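Local atomic coordinates of cortical-lytic enzyme (Bacillus cereus, PDB entry 4S3J), a protein that probably cleaves partially degraded spore cortex peptidoglycan during germination as an N-acetylglucosaminidase that recognises muramic acid delta-lactam residues. Residues E225-E228 / A229-F233; Y308-Q312 / M313-K317; A347-A350 / L351-Y355; N417-L420 / L421-N424. One frame throughout, in Å; residues are numbered along the deposited sequence.

Interaction 1 of 4, residues E225-E228 / A229-F233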
loop_
_atom_site.group_PDB
_atom_site.type_symbol
_atom_site.label_atom_id
_atom_site.label_comp_id
_atom_site.label_asym_id
_atom_site.label_seq_id
_atom_site.Cartn_x
_atom_site.Cartn_y
_atom_site.Cartn_z
ATOM N N GLU A 225 9.022 15.730 -23.881
ATOM C CA GLU A 225 10.293 16.037 -24.525
ATOM C C GLU A 225 11.480 15.798 -23.589
ATOM O O GLU A 225 12.621 15.794 -24.021
ATOM C CB GLU A 225 10.292 17.490 -25.013
ATOM C CG GLU A 225 9.287 17.784 -26.134
ATOM C CD GLU A 225 7.876 18.111 -25.646
ATOM O OE1 GLU A 225 7.632 18.200 -24.424
ATOM O OE2 GLU A 225 6.999 18.274 -26.514
ATOM N N ASP A 226 11.201 15.614 -22.302
ATOM C CA ASP A 226 12.237 15.395 -21.299
ATOM C C ASP A 226 12.401 13.925 -20.909
ATOM O O ASP A 226 13.105 13.625 -19.946
ATOM C CB ASP A 226 11.924 16.223 -20.047
ATOM C CG ASP A 226 12.205 17.702 -20.247
ATOM O OD1 ASP A 226 13.054 18.018 -21.108
ATOM O OD2 ASP A 226 11.580 18.530 -19.536
ATOM N N ARG A 227 11.759 13.020 -21.644
ATOM C CA ARG A 227 11.863 11.580 -21.346
ATOM C C ARG A 227 13.325 11.141 -21.244
ATOM O O ARG A 227 13.766 10.622 -20.213
ATOM C CB ARG A 227 11.139 10.752 -22.419
ATOM C CG ARG A 227 11.192 9.245 -22.192
ATOM C CD ARG A 227 10.465 8.473 -23.299
ATOM N NE ARG A 227 11.004 8.812 -24.607
ATOM C CZ ARG A 227 12.123 8.310 -25.111
ATOM N NH1 ARG A 227 12.837 7.439 -24.414
ATOM N NH2 ARG A 227 12.539 8.707 -26.309
ATOM N N GLU A 228 14.094 11.378 -22.302
ATOM C CA GLU A 228 15.477 10.921 -22.303
ATOM C C GLU A 228 16.360 11.756 -21.368
ATOM O O GLU A 228 17.302 11.214 -20.786
ATOM C CB GLU A 228 16.038 10.921 -23.726
ATOM C CG GLU A 228 17.482 10.471 -23.808
ATOM C CD GLU A 228 17.723 9.097 -23.190
ATOM O OE1 GLU A 228 16.811 8.232 -23.215
ATOM O OE2 GLU A 228 18.840 8.900 -22.662
ATOM N N ALA A 229 16.058 13.052 -21.206
ATOM C CA ALA A 229 16.787 13.893 -20.250
ATOM C C ALA A 229 16.584 13.393 -18.807
ATOM O O ALA A 229 17.489 13.479 -17.974
ATOM C CB ALA A 229 16.363 15.367 -20.385
ATOM N N TYR A 230 15.398 12.875 -18.504
ATOM C CA TYR A 230 15.141 12.288 -17.192
ATOM C C TYR A 230 15.971 11.003 -17.039
ATOM O O TYR A 230 16.609 10.781 -16.008
ATOM C CB TYR A 230 13.643 11.992 -17.012
ATOM C CG TYR A 230 13.192 11.601 -15.610
ATOM C CD1 TYR A 230 14.024 11.745 -14.501
ATOM C CD2 TYR A 230 11.928 11.082 -15.404
ATOM C CE1 TYR A 230 13.596 11.386 -13.225
ATOM C CE2 TYR A 230 11.492 10.709 -14.121
ATOM C CZ TYR A 230 12.334 10.874 -13.043
ATOM O OH TYR A 230 11.927 10.520 -11.779
ATOM N N ASN A 231 15.963 10.160 -18.065
ATOM C CA ASN A 231 16.813 8.964 -18.057
ATOM C C ASN A 231 18.276 9.318 -17.820
ATOM O O ASN A 231 18.941 8.695 -16.999
ATOM C CB ASN A 231 16.682 8.167 -19.362
ATOM C CG ASN A 231 15.302 7.609 -19.570
ATOM O OD1 ASN A 231 14.553 7.406 -18.612
ATOM N ND2 ASN A 231 14.952 7.339 -20.827
ATOM N N ARG A 232 18.778 10.342 -18.514
ATOM C CA ARG A 232 20.171 10.756 -18.332
ATOM C C ARG A 232 20.424 11.278 -16.931
ATOM O O ARG A 232 21.470 11.013 -16.350
ATOM C CB ARG A 232 20.582 11.834 -19.337
ATOM C CG ARG A 232 20.643 11.408 -20.777
ATOM C CD ARG A 232 21.454 12.418 -21.566
ATOM N NE ARG A 232 20.816 13.735 -21.563
ATOM C CZ ARG A 232 19.905 14.133 -22.447
ATOM N NH1 ARG A 232 19.529 13.319 -23.428
ATOM N NH2 ARG A 232 19.377 15.351 -22.359
ATOM N N PHE A 233 19.482 12.048 -16.389
ATOM C CA PHE A 233 19.624 12.507 -15.019
ATOM C C PHE A 233 19.734 11.318 -14.063
ATOM O O PHE A 233 20.593 11.301 -13.186
ATOM C CB PHE A 233 18.443 13.404 -14.624
ATOM C CG PHE A 233 18.382 13.714 -13.159
ATOM C CD1 PHE A 233 19.337 14.518 -12.565
ATOM C CD2 PHE A 233 17.348 13.215 -12.372
ATOM C CE1 PHE A 233 19.278 14.815 -11.217
ATOM C CE2 PHE A 233 17.283 13.516 -11.020
ATOM C CZ PHE A 233 18.247 14.313 -10.445
HETATM O O HOH W 1 14.845 14.561 -23.535
#
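With its CG anti to the backbone N and a bend at chi2, Glu228 turns its carboxylate forward along the helix, while Asn231 keeps CG beside its own backbone N (chi1 -64°) and so swings its amide back to meet it. The two groups join residues three apart in the first turns of helix 227-240, which links strands 214-218 and 246-251 as a beta-alpha-beta unit of the family 18 glycosidase TIM barrel. Asn231 ND2 donates to Glu228 OE1 over 3.2 Å in a nearly straight bond (170°). The acceptor lies in the plane of the amide, but the donor stands above the carboxylate plane, and the two planes are turned 69° apart. ND2 also bonds Asp268, which takes a salt bridge from Arg227 as well; Glu228 OE2 pairs with Arg235.

Asp226 occupies the N-cap position, yet its carboxylate does no capping and instead reaches Arg191 and Ser187. Its carbonyl starts the helical bonding, with Tyr230 N 2.8 Å from Asp226 O. A water bridges the turn before it, donating to Glu225 O at 2.6 Å and accepting from Ala229 N at 3.0 Å. The side chain of Tyr230 lies about 8 Å from that of Glu220, the probable proton donor.

Arg232 folds back at chi3, bringing NH1 to 3.5 Å from Glu228 CG. One face of its guanidinium looks onto Glu228 O, a carbonyl oxygen already bonded by Arg232 N at 2.8 Å.

Interaction 2 of 4, residues Y308-Q312 / M313-K317; sequences YAKSQ and MPPQK
Met313 lies against the last turn of helix 299-312. Its CB sits close to the preceding peptide, 3.3 Å from Gln312 O. Because CG is placed between the backbone N and the carbonyl carbon (chi1 76°), that atom swings back over the turn and rests 3.5 Å from Ala309 O. The chain then runs straight through CG and bends at chi3, carrying SD and CE away from the turn, and the side chain packs on Tyr269, Val279 and Ile318. The same carbonyl of Ala309 accepts a weak bond from Met313 N, 3.1 Å from Ala309 O and well off straight at 127°. It also takes Gln312 N from inside the helix, so one oxygen serves two backbone donors. Lys310 CA approaches Met313 O in a CH...O contact, and CE of Lys310 touches Pro315 at its CG, 4.2 Å away, the two side chains crossing at about a right angle. The Lys310 ammonium goes elsewhere, to the carbonyl of Gln400.

On the outer side, Ser311 OG donates to Tyr308 O at 2.6 Å, in the carbonyl plane and on a lone pair, and receives Gln312 NE2 at 3.0 Å.

The turn joins helix 299-312 to strand 318-330 of the TIM barrel. Like Met313, Ala309 touches Tyr269 of helix 269-275 and Ile318 of that strand, and it meets strand 278-281 at Ile281.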
loop_
_atom_site.group_PDB
_atom_site.type_symbol
_atom_site.label_atom_id
_atom_site.label_comp_id
_atom_site.label_asym_id
_atom_site.label_seq_id
_atom_site.Cartn_x
_atom_site.Cartn_y
_atom_site.Cartn_z
ATOM N N TYR A 308 2.680 -5.992 -17.113
ATOM C CA TYR A 308 3.343 -5.114 -18.064
ATOM C C TYR A 308 4.698 -4.708 -17.498
ATOM O O TYR A 308 5.697 -4.756 -18.206
ATOM C CB TYR A 308 2.519 -3.874 -18.382
ATOM C CG TYR A 308 3.353 -2.882 -19.161
ATOM C CD1 TYR A 308 3.704 -3.127 -20.475
ATOM C CD2 TYR A 308 3.842 -1.749 -18.558
ATOM C CE1 TYR A 308 4.493 -2.235 -21.183
ATOM C CE2 TYR A 308 4.637 -0.840 -19.250
ATOM C CZ TYR A 308 4.961 -1.100 -20.563
ATOM O OH TYR A 308 5.753 -0.205 -21.256
ATOM N N ALA A 309 4.742 -4.347 -16.217
ATOM C CA ALA A 309 6.003 -3.929 -15.602
ATOM C C ALA A 309 7.083 -5.021 -15.705
ATOM O O ALA A 309 8.232 -4.732 -16.027
ATOM C CB ALA A 309 5.781 -3.541 -14.160
ATOM N N LYS A 310 6.706 -6.273 -15.438
ATOM C CA LYS A 310 7.625 -7.413 -15.527
ATOM C C LYS A 310 8.166 -7.605 -16.932
ATOM O O LYS A 310 9.246 -8.149 -17.107
ATOM C CB LYS A 310 6.911 -8.689 -15.055
ATOM C CG LYS A 310 6.789 -8.735 -13.571
ATOM C CD LYS A 310 6.035 -9.982 -13.102
ATOM C CE LYS A 310 6.596 -11.262 -13.648
ATOM N NZ LYS A 310 5.824 -12.424 -13.111
ATOM N N SER A 311 7.401 -7.200 -17.939
ATOM C CA SER A 311 7.878 -7.312 -19.317
ATOM C C SER A 311 8.951 -6.284 -19.632
ATOM O O SER A 311 9.682 -6.440 -20.605
ATOM C CB SER A 311 6.710 -7.179 -20.304
ATOM O OG SER A 311 6.331 -5.831 -20.528
ATOM N N GLN A 312 9.069 -5.252 -18.796
ATOM C CA GLN A 312 9.974 -4.133 -19.048
ATOM C C GLN A 312 11.192 -4.117 -18.135
ATOM O O GLN A 312 12.153 -3.408 -18.422
ATOM C CB GLN A 312 9.240 -2.792 -18.881
ATOM C CG GLN A 312 8.020 -2.607 -19.758
ATOM C CD GLN A 312 8.343 -2.653 -21.241
ATOM O OE1 GLN A 312 9.042 -1.787 -21.771
ATOM N NE2 GLN A 312 7.865 -3.692 -21.908
ATOM N N MET A 313 11.122 -4.821 -17.010
ATOM C CA MET A 313 12.179 -4.780 -15.997
ATOM C C MET A 313 12.128 -6.012 -15.100
ATOM O O MET A 313 11.108 -6.716 -15.052
ATOM C CB MET A 313 12.056 -3.516 -15.138
ATOM C CG MET A 313 10.919 -3.619 -14.115
ATOM S SD MET A 313 10.643 -2.057 -13.245
ATOM C CE MET A 313 9.889 -1.063 -14.537
ATOM N N PRO A 314 13.226 -6.286 -14.374
ATOM C CA PRO A 314 13.260 -7.448 -13.467
ATOM C C PRO A 314 12.201 -7.376 -12.363
ATOM O O PRO A 314 11.995 -6.313 -11.778
ATOM C CB PRO A 314 14.665 -7.399 -12.862
ATOM C CG PRO A 314 15.468 -6.536 -13.769
ATOM C CD PRO A 314 14.508 -5.560 -14.403
ATOM N N PRO A 315 11.533 -8.500 -12.067
ATOM C CA PRO A 315 10.440 -8.460 -11.091
ATOM C C PRO A 315 10.836 -7.980 -9.695
ATOM O O PRO A 315 10.021 -7.329 -9.036
ATOM C CB PRO A 315 9.977 -9.924 -11.016
ATOM C CG PRO A 315 10.455 -10.556 -12.251
ATOM C CD PRO A 315 11.701 -9.841 -12.656
ATOM N N GLN A 316 12.063 -8.277 -9.265
ATOM C CA GLN A 316 12.517 -7.907 -7.919
ATOM C C GLN A 316 12.590 -6.394 -7.722
ATOM O O GLN A 316 12.605 -5.911 -6.586
ATOM C CB GLN A 316 13.893 -8.505 -7.623
ATOM C CG GLN A 316 14.978 -8.115 -8.606
ATOM C CD GLN A 316 15.123 -9.092 -9.759
ATOM O OE1 GLN A 316 14.136 -9.573 -10.318
ATOM N NE2 GLN A 316 16.362 -9.377 -10.129
ATOM N N LYS A 317 12.672 -5.642 -8.815
ATOM C CA LYS A 317 12.741 -4.195 -8.719
ATOM C C LYS A 317 11.372 -3.541 -8.516
ATOM O O LYS A 317 11.291 -2.341 -8.289
ATOM C CB LYS A 317 13.386 -3.598 -9.965
ATOM C CG LYS A 317 14.831 -3.945 -10.109
ATOM C CD LYS A 317 15.523 -3.017 -11.105
ATOM C CE LYS A 317 17.017 -3.351 -11.230
ATOM N NZ LYS A 317 17.773 -2.378 -12.067
#

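Interaction 3 of 4, residues A347-A350 / L351-Y355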
loop_
_atom_site.group_PDB
_atom_site.type_symbol
_atom_site.label_atom_id
_atom_site.label_comp_id
_atom_site.label_asym_id
_atom_site.label_seq_id
_atom_site.Cartn_x
_atom_site.Cartn_y
_atom_site.Cartn_z
ATOM N N ALA A 347 -12.440 3.874 9.815
ATOM C CA ALA A 347 -13.495 4.883 9.663
ATOM C C ALA A 347 -14.602 4.412 8.738
ATOM O O ALA A 347 -15.779 4.742 8.923
ATOM C CB ALA A 347 -12.895 6.201 9.144
ATOM N N ALA A 348 -14.231 3.645 7.721
ATOM C CA ALA A 348 -15.202 3.092 6.789
ATOM C C ALA A 348 -16.151 2.158 7.540
ATOM O O ALA A 348 -17.370 2.263 7.424
ATOM C CB ALA A 348 -14.500 2.355 5.650
ATOM N N VAL A 349 -15.589 1.249 8.331
ATOM C CA VAL A 349 -16.431 0.338 9.118
ATOM C C VAL A 349 -17.311 1.161 10.054
ATOM O O VAL A 349 -18.483 0.849 10.263
ATOM C CB VAL A 349 -15.593 -0.658 9.913
ATOM C CG1 VAL A 349 -16.486 -1.537 10.815
ATOM C CG2 VAL A 349 -14.798 -1.526 8.962
ATOM N N ALA A 350 -16.773 2.242 10.606
ATOM C CA ALA A 350 -17.550 3.065 11.530
ATOM C C ALA A 350 -18.761 3.716 10.851
ATOM O O ALA A 350 -19.809 3.905 11.488
ATOM C CB ALA A 350 -16.652 4.120 12.164
ATOM N N LEU A 351 -18.638 4.065 9.566
ATOM C CA LEU A 351 -19.777 4.583 8.816
ATOM C C LEU A 351 -20.871 3.528 8.638
ATOM O O LEU A 351 -22.063 3.806 8.786
ATOM C CB LEU A 351 -19.316 5.097 7.451
ATOM C CG LEU A 351 -18.511 6.394 7.491
ATOM C CD1 LEU A 351 -17.834 6.569 6.160
ATOM C CD2 LEU A 351 -19.379 7.627 7.806
ATOM N N ALA A 352 -20.479 2.308 8.297
ATOM C CA ALA A 352 -21.466 1.230 8.124
ATOM C C ALA A 352 -22.148 0.960 9.456
ATOM O O ALA A 352 -23.356 0.723 9.509
ATOM C CB ALA A 352 -20.801 -0.027 7.573
ATOM N N ARG A 353 -21.393 1.005 10.555
ATOM C CA ARG A 353 -21.987 0.832 11.885
ATOM C C ARG A 353 -23.008 1.945 12.200
ATOM O O ARG A 353 -24.145 1.703 12.638
ATOM C CB ARG A 353 -20.878 0.818 12.935
ATOM C CG ARG A 353 -21.365 0.634 14.372
ATOM C CD ARG A 353 -20.178 0.616 15.356
ATOM N NE ARG A 353 -19.308 -0.533 15.124
ATOM C CZ ARG A 353 -18.095 -0.535 14.599
ATOM N NH1 ARG A 353 -17.483 -1.706 14.425
ATOM N NH2 ARG A 353 -17.479 0.586 14.282
ATOM N N LYS A 354 -22.597 3.182 11.973
ATOM C CA LYS A 354 -23.429 4.332 12.328
ATOM C C LYS A 354 -24.749 4.335 11.572
ATOM O O LYS A 354 -25.808 4.652 12.134
ATOM C CB LYS A 354 -22.680 5.636 12.051
ATOM C CG LYS A 354 -23.467 6.901 12.303
ATOM C CD LYS A 354 -22.573 8.088 12.163
ATOM C CE LYS A 354 -23.376 9.386 12.300
ATOM N NZ LYS A 354 -22.556 10.576 11.976
ATOM N N TYR A 355 -24.674 4.014 10.283
ATOM C CA TYR A 355 -25.835 4.098 9.399
ATOM C C TYR A 355 -26.528 2.739 9.164
ATOM O O TYR A 355 -27.394 2.600 8.283
ATOM C CB TYR A 355 -25.417 4.778 8.097
ATOM C CG TYR A 355 -25.042 6.227 8.352
ATOM C CD1 TYR A 355 -26.022 7.174 8.648
ATOM C CD2 TYR A 355 -23.719 6.663 8.303
ATOM C CE1 TYR A 355 -25.693 8.492 8.893
ATOM C CE2 TYR A 355 -23.386 7.975 8.549
ATOM C CZ TYR A 355 -24.379 8.889 8.845
ATOM O OH TYR A 355 -24.033 10.199 9.081
#
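Van der Waals contacts come first from Val349 and Arg353, one helical turn apart. Val349 CG1, anti to the backbone N (chi1 176°), packs against the guanidinium at NH1, 3.7 Å away. Arg353 runs out straight to CD, then bends at chi3 (-64°) and returns over the helix, placing NH2 3.7 Å from Ala350 CA. The guanidinium therefore lies back over the preceding turn, with Val349 O beneath one of its faces. Separately, Leu351 CG lies 3.5 Å from Ala347 O. At the C-terminal end Lys354 CG lies 3.9 Å above the centre of the Tyr355 ring.

Backbone hydrogen bonds hold the turn itself. Arg353 N reaches Val349 O at 2.9 Å and Lys354 N reaches Ala350 O at the same distance, while Leu351 N and Ala352 N bond the carbonyls of Ala347 and Ala348. These are the i to i+4 bonds of helix 345-354, which follows strand 341-343 in the part of the family 18 domain inserted between barrel strands 318-330 and 404-408. Leu351 and Ala352 rest on Phe370 of strand 367-373.

Polar side-chain bonds lead outward. Arg353 NE donates to the carbonyl of Thr39, and Val41 and Gln44 touch the same side chain, joining this helix to the first LysM region. Lys354 NZ makes a weak bond to Tyr355 OH at 3.3 Å, and that hydroxyl also bonds Glu375.

Interaction 4 of 4, residues N417-L420 / L421-N424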
loop_
_atom_site.group_PDB
_atom_site.type_symbol
_atom_site.label_atom_id
_atom_site.label_comp_id
_atom_site.label_asym_id
_atom_site.label_seq_id
_atom_site.Cartn_x
_atom_site.Cartn_y
_atom_site.Cartn_z
ATOM N N ASN A 417 -3.918 -4.823 8.382
ATOM C CA ASN A 417 -2.942 -4.809 7.305
ATOM C C ASN A 417 -1.537 -5.136 7.807
ATOM O O ASN A 417 -0.809 -5.947 7.205
ATOM C CB ASN A 417 -2.954 -3.446 6.603
ATOM C CG ASN A 417 -1.807 -3.296 5.641
ATOM O OD1 ASN A 417 -1.778 -3.971 4.602
ATOM N ND2 ASN A 417 -0.834 -2.455 5.984
ATOM N N TRP A 418 -1.148 -4.508 8.910
ATOM C CA TRP A 418 0.212 -4.641 9.400
ATOM C C TRP A 418 0.442 -6.022 10.019
ATOM O O TRP A 418 1.472 -6.645 9.779
ATOM C CB TRP A 418 0.507 -3.500 10.378
ATOM C CG TRP A 418 0.297 -2.177 9.687
ATOM C CD1 TRP A 418 -0.724 -1.301 9.874
ATOM C CD2 TRP A 418 1.110 -1.627 8.641
ATOM N NE1 TRP A 418 -0.587 -0.215 9.026
ATOM C CE2 TRP A 418 0.525 -0.402 8.252
ATOM C CE3 TRP A 418 2.277 -2.045 8.006
ATOM C CZ2 TRP A 418 1.083 0.403 7.259
ATOM C CZ3 TRP A 418 2.817 -1.245 7.021
ATOM C CH2 TRP A 418 2.225 -0.041 6.666
ATOM N N ARG A 419 -0.551 -6.534 10.737
ATOM C CA ARG A 419 -0.446 -7.881 11.281
ATOM C C ARG A 419 -0.384 -8.915 10.155
ATOM O O ARG A 419 0.399 -9.852 10.221
ATOM C CB ARG A 419 -1.604 -8.184 12.227
ATOM C CG ARG A 419 -1.573 -9.625 12.741
ATOM C CD ARG A 419 -0.337 -9.885 13.602
ATOM N NE ARG A 419 -0.277 -11.262 14.092
ATOM C CZ ARG A 419 -0.857 -11.689 15.212
ATOM N NH1 ARG A 419 -1.585 -10.858 15.955
ATOM N NH2 ARG A 419 -0.738 -12.962 15.573
ATOM N N LEU A 420 -1.213 -8.767 9.128
ATOM C CA LEU A 420 -1.196 -9.726 8.034
ATOM C C LEU A 420 0.112 -9.655 7.249
ATOM O O LEU A 420 0.579 -10.658 6.727
ATOM C CB LEU A 420 -2.395 -9.513 7.114
ATOM C CG LEU A 420 -3.734 -9.969 7.699
ATOM C CD1 LEU A 420 -4.849 -9.471 6.803
ATOM C CD2 LEU A 420 -3.778 -11.468 7.873
ATOM N N LEU A 421 0.712 -8.466 7.162
ATOM C CA LEU A 421 1.981 -8.333 6.465
ATOM C C LEU A 421 3.029 -9.251 7.104
ATOM O O LEU A 421 3.742 -9.975 6.384
ATOM C CB LEU A 421 2.460 -6.872 6.491
ATOM C CG LEU A 421 3.735 -6.585 5.688
ATOM C CD1 LEU A 421 3.509 -6.711 4.168
ATOM C CD2 LEU A 421 4.259 -5.219 6.046
ATOM N N VAL A 422 3.139 -9.204 8.432
ATOM C CA VAL A 422 4.130 -10.032 9.143
ATOM C C VAL A 422 3.734 -11.510 9.215
ATOM O O VAL A 422 4.612 -12.382 9.334
ATOM C CB VAL A 422 4.401 -9.532 10.588
ATOM C CG1 VAL A 422 4.950 -8.139 10.564
ATOM C CG2 VAL A 422 3.179 -9.579 11.438
ATOM N N GLU A 423 2.441 -11.818 9.127
ATOM C CA GLU A 423 2.014 -13.213 9.086
ATOM C C GLU A 423 2.374 -13.843 7.746
ATOM O O GLU A 423 2.761 -15.010 7.672
ATOM C CB GLU A 423 0.508 -13.325 9.308
ATOM C CG GLU A 423 0.072 -13.038 10.733
ATOM C CD GLU A 423 0.534 -14.093 11.735
ATOM O OE1 GLU A 423 0.522 -15.305 11.408
ATOM O OE2 GLU A 423 0.917 -13.701 12.850
ATOM N N ASN A 424 2.309 -13.039 6.692
ATOM C CA ASN A 424 2.491 -13.549 5.332
ATOM C C ASN A 424 3.919 -13.653 4.867
ATOM O O ASN A 424 4.231 -14.506 4.052
ATOM C CB ASN A 424 1.750 -12.653 4.338
ATOM C CG ASN A 424 0.318 -13.079 4.122
ATOM O OD1 ASN A 424 0.016 -13.826 3.195
ATOM N ND2 ASN A 424 -0.588 -12.585 4.964
#
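Leu420 O is gripped twice by Asn424, from the backbone N and from the side-chain ND2, each at 2.9 Å from that oxygen. The two donors come from opposite faces of the carbonyl plane. The side-chain bond is the straighter at the hydrogen (163°), and its ND2 stands above the carbonyl plane and not on a lone pair, although Leu420 O lies in the amide plane of Asn424. The other end of the amide, OD1, is taken by Lys398 and Gln391, so the buried group is held at both ends.

Arg419 and Glu423 form an i to i+4 salt bridge along the surface of helix 415-424. Arg419 bends at chi2 (65°) with its further chain extended, which sets the guanidinium alongside the next turn. NE at 3.0 Å and NH2 at 3.3 Å both point to Glu423 OE2, a side-on grip on one oxygen. That oxygen lies at the guanidinium edge, but both nitrogens approach it from the same face of the carboxylate, whose plane is turned 53° against the guanidinium.

Farther round the helix, Trp418 CE3 meets Leu421 CD2 at 4.2 Å. Leu421 and Asn424 also touch Phe394 of helix 387-400, while Arg419 and Leu420 reach Ile3 and Ile5 of the N-terminal strand 3-7, so this helix is wedged between the barrel and the first LysM domain. Two bonds to one carboxylate oxygen would probably stabilise the negative charge of Glu423, and the ND2 bond to Leu420 O, added to the backbone one, ties the Asn424 side chain to the helix.

From the N terminus the contacts follow in series, none nesting within or crossing another, and each closes only a local turn. Interaction 1 opens the helix after barrel strand 214-218, near the probable proton donor. Interaction 2 leads from helix 299-312 into strand 318-330; its centre is about 20 Å from that of interaction 1. Interaction 3 belongs to the inserted part, on the opposite side of the chain's centre from both. Interaction 4 lies in helix 415-424, its centre about 24 Å from that of interaction 3. Both 347-355 and 417-424 meet the first LysM region, linking it to the catalytic domain at two separate places.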